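Local coordinates for protein alternansucrase (Leuconostoc mesenteroides, PDB 6HVG) that belongs to glycosyl hydrolase family 70 and combines a TIM-barrel-type domain, a bound calcium ion and repeats of the choline-binding type, at residues A[269-273]-A[274-278]; A[559-563]-A[564-568]; A[954-957]-A[958-962]; A[1055-1058]-A[1059-1063]. One frame throughout, in Å; residues are numbered along the deposited sequence.

Contact 1. Residues A[269-273]-A[274-278]; sequences FQDVN and NKRIY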
loop_
_atom_site.group_PDB
_atom_site.type_symbol
_atom_site.label_atom_id
_atom_site.label_comp_id
_atom_site.label_asym_id
_atom_site.label_seq_id
_atom_site.Cartn_x
_atom_site.Cartn_y
_atom_site.Cartn_z
ATOM N N PHE A 269 -43.282 19.660 6.564
ATOM C CA PHE A 269 -44.319 19.912 7.562
ATOM C C PHE A 269 -45.615 19.208 7.175
ATOM O O PHE A 269 -45.796 18.772 6.040
ATOM C CB PHE A 269 -44.614 21.404 7.702
ATOM C CG PHE A 269 -43.583 22.161 8.491
ATOM C CD1 PHE A 269 -42.595 22.905 7.850
ATOM C CD2 PHE A 269 -43.627 22.153 9.875
ATOM C CE1 PHE A 269 -41.665 23.614 8.579
ATOM C CE2 PHE A 269 -42.700 22.859 10.614
ATOM C CZ PHE A 269 -41.711 23.582 9.962
ATOM N N GLN A 270 -46.525 19.128 8.136
ATOM C CA GLN A 270 -47.728 18.338 7.975
ATOM C C GLN A 270 -48.717 18.697 9.059
ATOM O O GLN A 270 -48.399 18.576 10.238
ATOM C CB GLN A 270 -47.338 16.870 8.084
ATOM C CG GLN A 270 -48.493 15.890 8.013
ATOM C CD GLN A 270 -49.295 16.014 6.751
ATOM O OE1 GLN A 270 -50.507 16.113 6.810
ATOM N NE2 GLN A 270 -48.618 16.008 5.595
ATOM N N ASP A 271 -49.914 19.118 8.661
ATOM C CA ASP A 271 -50.930 19.557 9.610
ATOM C C ASP A 271 -51.788 18.379 10.038
ATOM O O ASP A 271 -52.803 18.075 9.424
ATOM C CB ASP A 271 -51.803 20.666 9.021
ATOM C CG ASP A 271 -50.998 21.852 8.573
ATOM O OD1 ASP A 271 -50.902 22.847 9.329
ATOM O OD2 ASP A 271 -50.432 21.771 7.463
ATOM N N VAL A 272 -51.351 17.703 11.094
ATOM C CA VAL A 272 -52.064 16.560 11.650
ATOM C C VAL A 272 -52.530 16.980 13.011
ATOM O O VAL A 272 -51.761 17.543 13.765
ATOM C CB VAL A 272 -51.141 15.348 11.846
ATOM C CG1 VAL A 272 -51.958 14.085 12.112
ATOM C CG2 VAL A 272 -50.236 15.197 10.641
ATOM N N ASN A 273 -53.766 16.643 13.335
ATOM C CA ASN A 273 -54.468 17.191 14.497
ATOM C C ASN A 273 -54.637 18.711 14.349
ATOM O O ASN A 273 -54.754 19.218 13.231
ATOM C CB ASN A 273 -53.815 16.783 15.840
ATOM C CG ASN A 273 -53.712 15.266 16.017
ATOM O OD1 ASN A 273 -54.469 14.480 15.426
ATOM N ND2 ASN A 273 -52.759 14.849 16.838
ATOM N N ASN A 274 -54.678 19.438 15.456
ATOM C CA ASN A 274 -54.627 20.887 15.375
ATOM C C ASN A 274 -53.232 21.317 14.901
ATOM O O ASN A 274 -53.083 22.236 14.098
ATOM C CB ASN A 274 -54.933 21.474 16.750
ATOM C CG ASN A 274 -55.071 22.978 16.723
ATOM O OD1 ASN A 274 -54.276 23.666 16.098
ATOM N ND2 ASN A 274 -56.079 23.500 17.410
ATOM N N LYS A 275 -52.233 20.553 15.319
ATOM C CA LYS A 275 -50.829 20.947 15.291
ATOM C C LYS A 275 -50.196 20.831 13.897
ATOM O O LYS A 275 -50.786 20.311 12.931
ATOM C CB LYS A 275 -50.047 20.052 16.281
ATOM C CG LYS A 275 -50.877 19.696 17.520
ATOM C CD LYS A 275 -50.086 19.369 18.763
ATOM C CE LYS A 275 -51.033 19.006 19.907
ATOM N NZ LYS A 275 -50.311 18.950 21.210
ATOM N N ARG A 276 -48.970 21.328 13.829
ATOM C CA ARG A 276 -48.134 21.297 12.627
ATOM C C ARG A 276 -46.743 20.748 12.936
ATOM O O ARG A 276 -46.023 21.365 13.688
ATOM C CB ARG A 276 -48.000 22.725 12.111
ATOM C CG ARG A 276 -47.186 22.878 10.831
ATOM C CD ARG A 276 -47.473 24.228 10.204
ATOM N NE ARG A 276 -46.747 24.432 8.954
ATOM C CZ ARG A 276 -47.113 23.951 7.774
ATOM N NH1 ARG A 276 -48.204 23.203 7.644
ATOM N NH2 ARG A 276 -46.370 24.219 6.710
ATOM N N ILE A 277 -46.385 19.587 12.388
ATOM C CA ILE A 277 -45.148 18.920 12.759
ATOM C C ILE A 277 -44.225 18.720 11.569
ATOM O O ILE A 277 -44.666 18.304 10.506
ATOM C CB ILE A 277 -45.454 17.501 13.287
ATOM C CG1 ILE A 277 -46.417 17.545 14.470
ATOM C CG2 ILE A 277 -44.182 16.763 13.706
ATOM C CD1 ILE A 277 -47.101 16.225 14.761
ATOM N N TYR A 278 -42.938 18.933 11.767
ATOM C CA TYR A 278 -41.984 18.695 10.710
ATOM C C TYR A 278 -41.441 17.296 10.900
ATOM O O TYR A 278 -41.196 16.859 12.034
ATOM C CB TYR A 278 -40.850 19.707 10.751
ATOM C CG TYR A 278 -39.976 19.666 9.530
ATOM C CD1 TYR A 278 -38.837 18.851 9.459
ATOM C CD2 TYR A 278 -40.294 20.436 8.433
ATOM C CE1 TYR A 278 -38.043 18.834 8.314
ATOM C CE2 TYR A 278 -39.516 20.421 7.286
ATOM C CZ TYR A 278 -38.391 19.634 7.239
ATOM O OH TYR A 278 -37.629 19.643 6.112
#
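The two carboxylate oxygens of Asp-271 share NH1 of Arg-276. OD2 makes the shorter limb of this salt bridge, with Asp-271 OD2 2.7 Å from Arg-276 NH1, while the hydrogen bond from the same nitrogen to OD1 is weak. The carboxylate lies at the edge of the guanidinium, its plane inclined to that of the guanidinium rather than coplanar. Arg-276 gets there with CG anti to the backbone N (chi1 -178°) and a chain extended as far as NE. On its way it passes the aromatic ring of Phe-269, with Arg-276 CG 3.8 Å from Phe-269 CD2. CB of Phe-269 then sits over one face of the guanidinium, 3.5 Å from Arg-276 NH2, and the ring and guanidinium planes are within 10° of each other. Tyr-278 also meets the Phe-269 ring, in a T-shaped pair: the tyrosine presents its edge to a phenylalanine face, the planes are 75° apart and the centroids 4.8 Å. CD2 of Tyr-278 makes the closest approach, towards the rim, and CB of Tyr-278 adds a CH-pi contact over the ring. The backbone bond from Ile-277 N to Gln-270 O measures 3.1 Å. The chain turns back between strands 268-270 and 277-279, a beta hairpin, with Asp-271 at the centre of an inverse gamma turn. The hairpin belongs to a choline-binding-type repeat; its strands begin a four-stranded antiparallel sheet. The sheet continues into strand 286-293, whose Glu-291 forms a second salt bridge with Arg-276, and then into strand 296-300, from which Arg-300 touches both Phe-269 and Arg-276.

Contact 2. Residues A[559-563]-A[564-568]; sequences PINID and GSKDT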
loop_
_atom_site.group_PDB
_atom_site.type_symbol
_atom_site.label_atom_id
_atom_site.label_comp_id
_atom_site.label_asym_id
_atom_site.label_seq_id
_atom_site.Cartn_x
_atom_site.Cartn_y
_atom_site.Cartn_z
ATOM N N PRO A 559 16.869 7.708 -9.946
ATOM C CA PRO A 559 17.586 8.133 -11.161
ATOM C C PRO A 559 17.254 9.561 -11.616
ATOM O O PRO A 559 18.164 10.375 -11.787
ATOM C CB PRO A 559 17.177 7.083 -12.181
ATOM C CG PRO A 559 16.963 5.853 -11.345
ATOM C CD PRO A 559 16.413 6.312 -10.048
ATOM N N ILE A 560 15.969 9.878 -11.738
ATOM C CA ILE A 560 15.569 11.191 -12.224
ATOM C C ILE A 560 15.831 12.292 -11.195
ATOM O O ILE A 560 15.726 13.458 -11.517
ATOM C CB ILE A 560 14.093 11.246 -12.696
ATOM C CG1 ILE A 560 13.107 11.023 -11.533
ATOM C CG2 ILE A 560 13.839 10.232 -13.804
ATOM C CD1 ILE A 560 11.664 11.312 -11.892
ATOM N N ASN A 561 16.162 11.935 -9.960
ATOM C CA ASN A 561 16.470 12.934 -8.936
ATOM C C ASN A 561 17.774 12.658 -8.258
ATOM O O ASN A 561 17.926 12.935 -7.068
ATOM C CB ASN A 561 15.368 12.982 -7.865
ATOM C CG ASN A 561 15.546 14.140 -6.905
ATOM O OD1 ASN A 561 15.880 15.236 -7.314
ATOM N ND2 ASN A 561 15.335 13.893 -5.625
ATOM N N ILE A 562 18.717 12.096 -8.998
ATOM C CA ILE A 562 19.973 11.657 -8.391
ATOM C C ILE A 562 20.703 12.843 -7.749
ATOM O O ILE A 562 21.394 12.662 -6.736
ATOM C CB ILE A 562 20.867 10.915 -9.402
ATOM C CG1 ILE A 562 22.050 10.260 -8.688
ATOM C CG2 ILE A 562 21.325 11.866 -10.496
ATOM C CD1 ILE A 562 22.832 9.290 -9.547
ATOM N N ASP A 563 20.517 14.051 -8.289
ATOM C CA ASP A 563 21.196 15.253 -7.757
ATOM C C ASP A 563 20.326 16.146 -6.844
ATOM O O ASP A 563 20.701 17.266 -6.528
ATOM C CB ASP A 563 21.800 16.082 -8.907
ATOM C CG ASP A 563 20.742 16.716 -9.816
ATOM O OD1 ASP A 563 19.530 16.520 -9.598
ATOM O OD2 ASP A 563 21.136 17.431 -10.757
ATOM N N GLY A 564 19.176 15.639 -6.404
ATOM C CA GLY A 564 18.258 16.399 -5.559
ATOM C C GLY A 564 17.501 17.522 -6.254
ATOM O O GLY A 564 16.695 18.187 -5.612
ATOM N N SER A 565 17.714 17.718 -7.560
ATOM C CA SER A 565 17.142 18.875 -8.268
ATOM C C SER A 565 15.619 18.865 -8.350
ATOM O O SER A 565 15.037 19.880 -8.684
ATOM C CB SER A 565 17.737 19.011 -9.674
ATOM O OG SER A 565 17.472 17.865 -10.466
ATOM N N LYS A 566 14.986 17.729 -8.057
ATOM C CA LYS A 566 13.534 17.626 -8.025
ATOM C C LYS A 566 12.967 17.349 -6.618
ATOM O O LYS A 566 11.843 16.842 -6.495
ATOM C CB LYS A 566 13.063 16.507 -8.963
ATOM C CG LYS A 566 13.589 16.558 -10.393
ATOM C CD LYS A 566 12.873 15.496 -11.225
ATOM C CE LYS A 566 13.372 15.391 -12.659
ATOM N NZ LYS A 566 13.152 16.631 -13.422
ATOM N N ASP A 567 13.704 17.716 -5.563
ATOM C CA ASP A 567 13.258 17.462 -4.163
ATOM C C ASP A 567 11.908 18.065 -3.777
ATOM O O ASP A 567 11.190 17.506 -2.947
ATOM C CB ASP A 567 14.298 17.953 -3.152
ATOM C CG ASP A 567 15.459 16.971 -2.952
ATOM O OD1 ASP A 567 15.310 15.773 -3.240
ATOM O OD2 ASP A 567 16.529 17.414 -2.489
ATOM N N THR A 568 11.548 19.193 -4.376
ATOM C CA THR A 568 10.301 19.893 -4.012
ATOM C C THR A 568 9.068 19.434 -4.810
ATOM O O THR A 568 7.962 19.916 -4.569
ATOM C CB THR A 568 10.444 21.417 -4.200
ATOM O OG1 THR A 568 10.402 21.722 -5.595
ATOM C CG2 THR A 568 11.763 21.940 -3.600
#
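Asn-561, just after the short 3-10 segment 559-560, reaches into the turn formed by Gly-564 to Asp-567. From CB the side chain leaves with CG anti to the backbone N (chi1 -171°), which carries the amide over the glycine, CG lying 3.8 Å from Gly-564 CA. At the tip the two amide atoms part company. OD1 of Asn-561 accepts the backbone N-H of Lys-566 over 2.8 Å, the donor tilted from the carbonyl plane, and ND2 of Asn-561 gives a 3.0 Å bond to OD1 of Asp-567. That carboxylate oxygen lies in the plane of the amide but is met from above its own plane; the two flat groups stand 81° apart. The amide nitrogen has a further acceptor in the carbonyl of Gly-556. The backbone here is a pair of consecutive type I beta turns, Asn-561 to Gly-564 and Gly-564 to Asp-567, in the loop between strands 534-537 and 580-582; the Asn-561 side chain is about 12 Å from the bound calcium ion. An Asx turn straddles the junction. OD1 of Asp-563 takes the Ser-565 backbone N from above the carboxylate plane at 3.0 Å, and the Ser-565 hydroxyl on its syn lone pair. Lys-566 runs alongside the 3-10 segment, bringing its CE to 3.3 Å from Ile-560 O before the chain bends at its last torsion.

Contact 3. Residues A[954-957]-A[958-962]; sequences VYDS and DDKAP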
loop_
_atom_site.group_PDB
_atom_site.type_symbol
_atom_site.label_atom_id
_atom_site.label_comp_id
_atom_site.label_asym_id
_atom_site.label_seq_id
_atom_site.Cartn_x
_atom_site.Cartn_y
_atom_site.Cartn_z
ATOM N N VAL A 954 -1.451 -27.383 -30.308
ATOM C CA VAL A 954 -0.004 -27.201 -30.440
ATOM C C VAL A 954 0.559 -28.297 -31.357
ATOM O O VAL A 954 0.304 -29.485 -31.152
ATOM C CB VAL A 954 0.678 -27.278 -29.055
ATOM C CG1 VAL A 954 2.190 -27.305 -29.190
ATOM C CG2 VAL A 954 0.220 -26.117 -28.181
ATOM N N TYR A 955 1.338 -27.896 -32.355
ATOM C CA TYR A 955 1.888 -28.846 -33.331
ATOM C C TYR A 955 3.396 -28.933 -33.163
ATOM O O TYR A 955 4.109 -27.950 -33.389
ATOM C CB TYR A 955 1.506 -28.419 -34.754
ATOM C CG TYR A 955 0.009 -28.334 -34.955
ATOM C CD1 TYR A 955 -0.768 -29.484 -35.006
ATOM C CD2 TYR A 955 -0.637 -27.108 -35.057
ATOM C CE1 TYR A 955 -2.148 -29.425 -35.154
ATOM C CE2 TYR A 955 -2.019 -27.034 -35.192
ATOM C CZ TYR A 955 -2.762 -28.198 -35.250
ATOM O OH TYR A 955 -4.113 -28.143 -35.414
ATOM N N ASP A 956 3.878 -30.111 -32.778
ATOM C CA ASP A 956 5.285 -30.278 -32.357
ATOM C C ASP A 956 6.252 -30.406 -33.524
ATOM O O ASP A 956 7.440 -30.110 -33.371
ATOM C CB ASP A 956 5.433 -31.489 -31.426
ATOM C CG ASP A 956 4.405 -31.490 -30.297
ATOM O OD1 ASP A 956 4.083 -30.393 -29.786
ATOM O OD2 ASP A 956 3.891 -32.572 -29.940
ATOM N N SER A 957 5.745 -30.837 -34.680
ATOM C CA SER A 957 6.570 -30.993 -35.879
ATOM C C SER A 957 5.754 -30.813 -37.175
ATOM O O SER A 957 4.529 -30.739 -37.130
ATOM C CB SER A 957 7.194 -32.375 -35.853
ATOM O OG SER A 957 6.192 -33.367 -35.692
ATOM N N ASP A 958 6.427 -30.770 -38.325
ATOM C CA ASP A 958 5.779 -30.440 -39.594
ATOM C C ASP A 958 4.700 -31.446 -40.011
ATOM O O ASP A 958 3.674 -31.062 -40.587
ATOM C CB ASP A 958 6.818 -30.346 -40.710
ATOM C CG ASP A 958 7.770 -29.185 -40.551
ATOM O OD1 ASP A 958 7.422 -28.223 -39.837
ATOM O OD2 ASP A 958 8.866 -29.217 -41.165
ATOM N N ASP A 959 4.944 -32.732 -39.767
ATOM C CA ASP A 959 4.029 -33.803 -40.237
ATOM C C ASP A 959 2.646 -33.740 -39.596
ATOM O O ASP A 959 1.648 -34.034 -40.239
ATOM C CB ASP A 959 4.644 -35.194 -40.024
ATOM C CG ASP A 959 5.464 -35.278 -38.775
ATOM O OD1 ASP A 959 6.456 -34.537 -38.716
ATOM O OD2 ASP A 959 5.158 -36.094 -37.882
ATOM N N LYS A 960 2.597 -33.340 -38.328
ATOM C CA LYS A 960 1.337 -33.348 -37.578
ATOM C C LYS A 960 0.464 -32.111 -37.820
ATOM O O LYS A 960 -0.678 -32.052 -37.361
ATOM C CB LYS A 960 1.616 -33.544 -36.082
ATOM C CG LYS A 960 2.305 -34.870 -35.793
ATOM C CD LYS A 960 2.479 -35.167 -34.319
ATOM C CE LYS A 960 3.559 -34.289 -33.691
ATOM N NZ LYS A 960 3.807 -34.552 -32.247
ATOM N N ALA A 961 0.995 -31.119 -38.531
ATOM C CA ALA A 961 0.326 -29.819 -38.670
ATOM C C ALA A 961 -0.203 -29.544 -40.074
ATOM O O ALA A 961 0.352 -30.032 -41.058
ATOM C CB ALA A 961 1.270 -28.700 -38.269
ATOM N N PRO A 962 -1.255 -28.714 -40.169
ATOM C CA PRO A 962 -1.754 -28.240 -41.443
ATOM C C PRO A 962 -0.774 -27.310 -42.086
ATOM O O PRO A 962 -0.182 -26.486 -41.414
ATOM C CB PRO A 962 -3.007 -27.442 -41.093
ATOM C CG PRO A 962 -3.049 -27.323 -39.632
ATOM C CD PRO A 962 -2.079 -28.275 -39.037
#
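The ring of Tyr-955 turns one face to Ala-961 and Pro-962, whose backbone and side chain cross it in succession. CD of Pro-962 is the ring's partner towards the hydroxyl end: it sits 4.0 Å from the centroid of the Tyr-955 ring and 16° off its normal, and the proline and tyrosine side chains cross at about a right angle. Nearer the root, CA of Ala-961 makes a second CH-pi contact over the same ring, while Ala-961 CB touches Tyr-955 CB at 3.5 Å. With CG of the tyrosine anti to its own carbonyl carbon (chi1 -59°), the ring lies along the returning chain. A polar layer runs beside this apolar one. Lys-960, bent at its third torsion, approaches Asp-956 obliquely and closes a salt bridge, Lys-960 NZ to Asp-956 OD2 being 3.0 Å; the ammonium comes from the anti side of that oxygen, somewhat out of the carboxylate plane. The lysine's CE passes 3.4 Å from Ser-957 OG, and this hydroxyl gives a long bond, 3.3 Å, to OD1 of Asp-959, which it meets from above the carboxylate plane. Asp-958 faces the other way and is held by a salt bridge to Arg-942, which also binds the carbonyl of Tyr-955. This is a connecting loop with one loose helical turn, set between two short strands, 952-954 and 962-965, that both pair antiparallel with strand 940-947, in an extensive antiparallel sheet consistent with the all-beta domain C of family 70 enzymes.

Contact 4. Residues A[1055-1058]-A[1059-1063]; sequences MPTS and PEQST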
loop_
_atom_site.group_PDB
_atom_site.type_symbol
_atom_site.label_atom_id
_atom_site.label_comp_id
_atom_site.label_asym_id
_atom_site.label_seq_id
_atom_site.Cartn_x
_atom_site.Cartn_y
_atom_site.Cartn_z
ATOM N N MET A 1055 6.150 -23.782 1.872
ATOM C CA MET A 1055 7.433 -24.191 2.431
ATOM C C MET A 1055 7.663 -25.635 2.002
ATOM O O MET A 1055 6.706 -26.384 1.886
ATOM C CB MET A 1055 7.429 -24.089 3.953
ATOM C CG MET A 1055 7.278 -22.671 4.485
ATOM S SD MET A 1055 8.697 -21.607 4.175
ATOM C CE MET A 1055 9.955 -22.414 5.190
ATOM N N PRO A 1056 8.927 -26.026 1.751
ATOM C CA PRO A 1056 9.213 -27.414 1.407
ATOM C C PRO A 1056 8.709 -28.412 2.452
ATOM O O PRO A 1056 8.996 -28.275 3.649
ATOM C CB PRO A 1056 10.744 -27.459 1.343
ATOM C CG PRO A 1056 11.177 -26.073 1.110
ATOM C CD PRO A 1056 10.133 -25.180 1.702
ATOM N N THR A 1057 7.961 -29.412 2.001
ATOM C CA THR A 1057 7.497 -30.473 2.891
ATOM C C THR A 1057 8.670 -31.368 3.284
ATOM O O THR A 1057 8.664 -31.951 4.361
ATOM C CB THR A 1057 6.351 -31.302 2.267
ATOM O OG1 THR A 1057 6.747 -31.761 0.981
ATOM C CG2 THR A 1057 5.079 -30.465 2.131
ATOM N N SER A 1058 9.667 -31.470 2.408
ATOM C CA SER A 1058 10.879 -32.238 2.683
ATOM C C SER A 1058 12.092 -31.583 2.026
ATOM O O SER A 1058 11.953 -30.917 1.002
ATOM C CB SER A 1058 10.724 -33.653 2.116
ATOM O OG SER A 1058 10.625 -33.621 0.697
ATOM N N PRO A 1059 13.293 -31.825 2.567
ATOM C CA PRO A 1059 14.512 -31.302 1.913
ATOM C C PRO A 1059 14.692 -31.666 0.426
ATOM O O PRO A 1059 15.333 -30.914 -0.304
ATOM C CB PRO A 1059 15.650 -31.921 2.737
ATOM C CG PRO A 1059 15.040 -32.260 4.053
ATOM C CD PRO A 1059 13.596 -32.577 3.798
ATOM N N GLU A 1060 14.139 -32.794 -0.011
ATOM C CA GLU A 1060 14.278 -33.244 -1.402
ATOM C C GLU A 1060 13.465 -32.374 -2.366
ATOM O O GLU A 1060 13.785 -32.312 -3.548
ATOM C CB GLU A 1060 13.842 -34.721 -1.561
ATOM C CG GLU A 1060 14.773 -35.765 -0.944
ATOM C CD GLU A 1060 14.709 -35.834 0.585
ATOM O OE1 GLU A 1060 13.604 -35.725 1.163
ATOM O OE2 GLU A 1060 15.773 -36.005 1.221
ATOM N N GLN A 1061 12.406 -31.727 -1.874
ATOM C CA GLN A 1061 11.515 -30.909 -2.723
ATOM C C GLN A 1061 11.783 -29.396 -2.629
ATOM O O GLN A 1061 10.982 -28.582 -3.096
ATOM C CB GLN A 1061 10.060 -31.164 -2.354
ATOM C CG GLN A 1061 9.649 -32.624 -2.352
ATOM C CD GLN A 1061 8.359 -32.854 -1.587
ATOM O OE1 GLN A 1061 8.381 -33.242 -0.413
ATOM N NE2 GLN A 1061 7.230 -32.595 -2.238
ATOM N N SER A 1062 12.901 -29.021 -2.013
ATOM C CA SER A 1062 13.292 -27.636 -1.958
ATOM C C SER A 1062 13.657 -27.155 -3.359
ATOM O O SER A 1062 14.338 -27.853 -4.112
ATOM C CB SER A 1062 14.484 -27.466 -1.043
ATOM O OG SER A 1062 14.196 -28.002 0.214
ATOM N N THR A 1063 13.230 -25.937 -3.664
ATOM C CA THR A 1063 13.407 -25.325 -4.966
ATOM C C THR A 1063 14.772 -25.591 -5.600
ATOM O O THR A 1063 14.850 -26.056 -6.722
ATOM C CB THR A 1063 13.144 -23.804 -4.860
ATOM O OG1 THR A 1063 11.753 -23.581 -4.593
ATOM C CG2 THR A 1063 13.503 -23.073 -6.137
#
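Gln-1061 OE1 accepts the hydroxyls of Thr-1057 and Ser-1058, and this is the most bonded part of the turn. Ser-1058 OG donates to Gln-1061 OE1 in the carbonyl plane, on a lone pair, whereas Thr-1057 OG1 donates from above that plane. Both hydroxyls lie between the backbone N and carbonyl carbon of their residues (chi1 53° for Thr-1057, 65° for Ser-1058), which turns both to the same amide oxygen and probably restrains the end of the glutamine. The backbone bond from Gln-1061 N to Ser-1058 O, 3.0 Å long, draws the turn shut. CB and CG of Pro-1056 rest in van der Waals contact on Ser-1062 OG, both at 3.7 Å. The outer side is looser. Pro-1059 and Glu-1060 are exposed to solvent, and the glutamate chain, bent at its second torsion, brings OE1 only to 3.7 Å from Ser-1058 CB. Ser-1062 is the N-cap residue of helix 1063-1075, yet its hydroxyl bonds to Pro-1059 O instead of capping the helix. The turn thus leads into the helix of a beta-alpha-beta crossover, between the parallel strands 1045-1047 and 1081-1083 of the TIM-barrel-type domain.

The four contacts follow one another along the chain without touching. Contact 1 is remote, in a choline-binding-type repeat; its centre is about 68 Å from that of contact 2, 86 Å from contact 3 and 78 Å from contact 4. Contacts 2, 3 and 4 fall within the family 70 range, their centres 38 to 55 Å apart, but belong to different elements. Contact 2 lies in the loop leading to strand 580-582, which carries the calcium ligand Asp-581; contact 3 joins strands of the large antiparallel sheet; contact 4 leads into helix 1063-1075, next to the parallel barrel strands. Together they sample the modular build of this long, single-chain protein, each a local contact within one turn or loop.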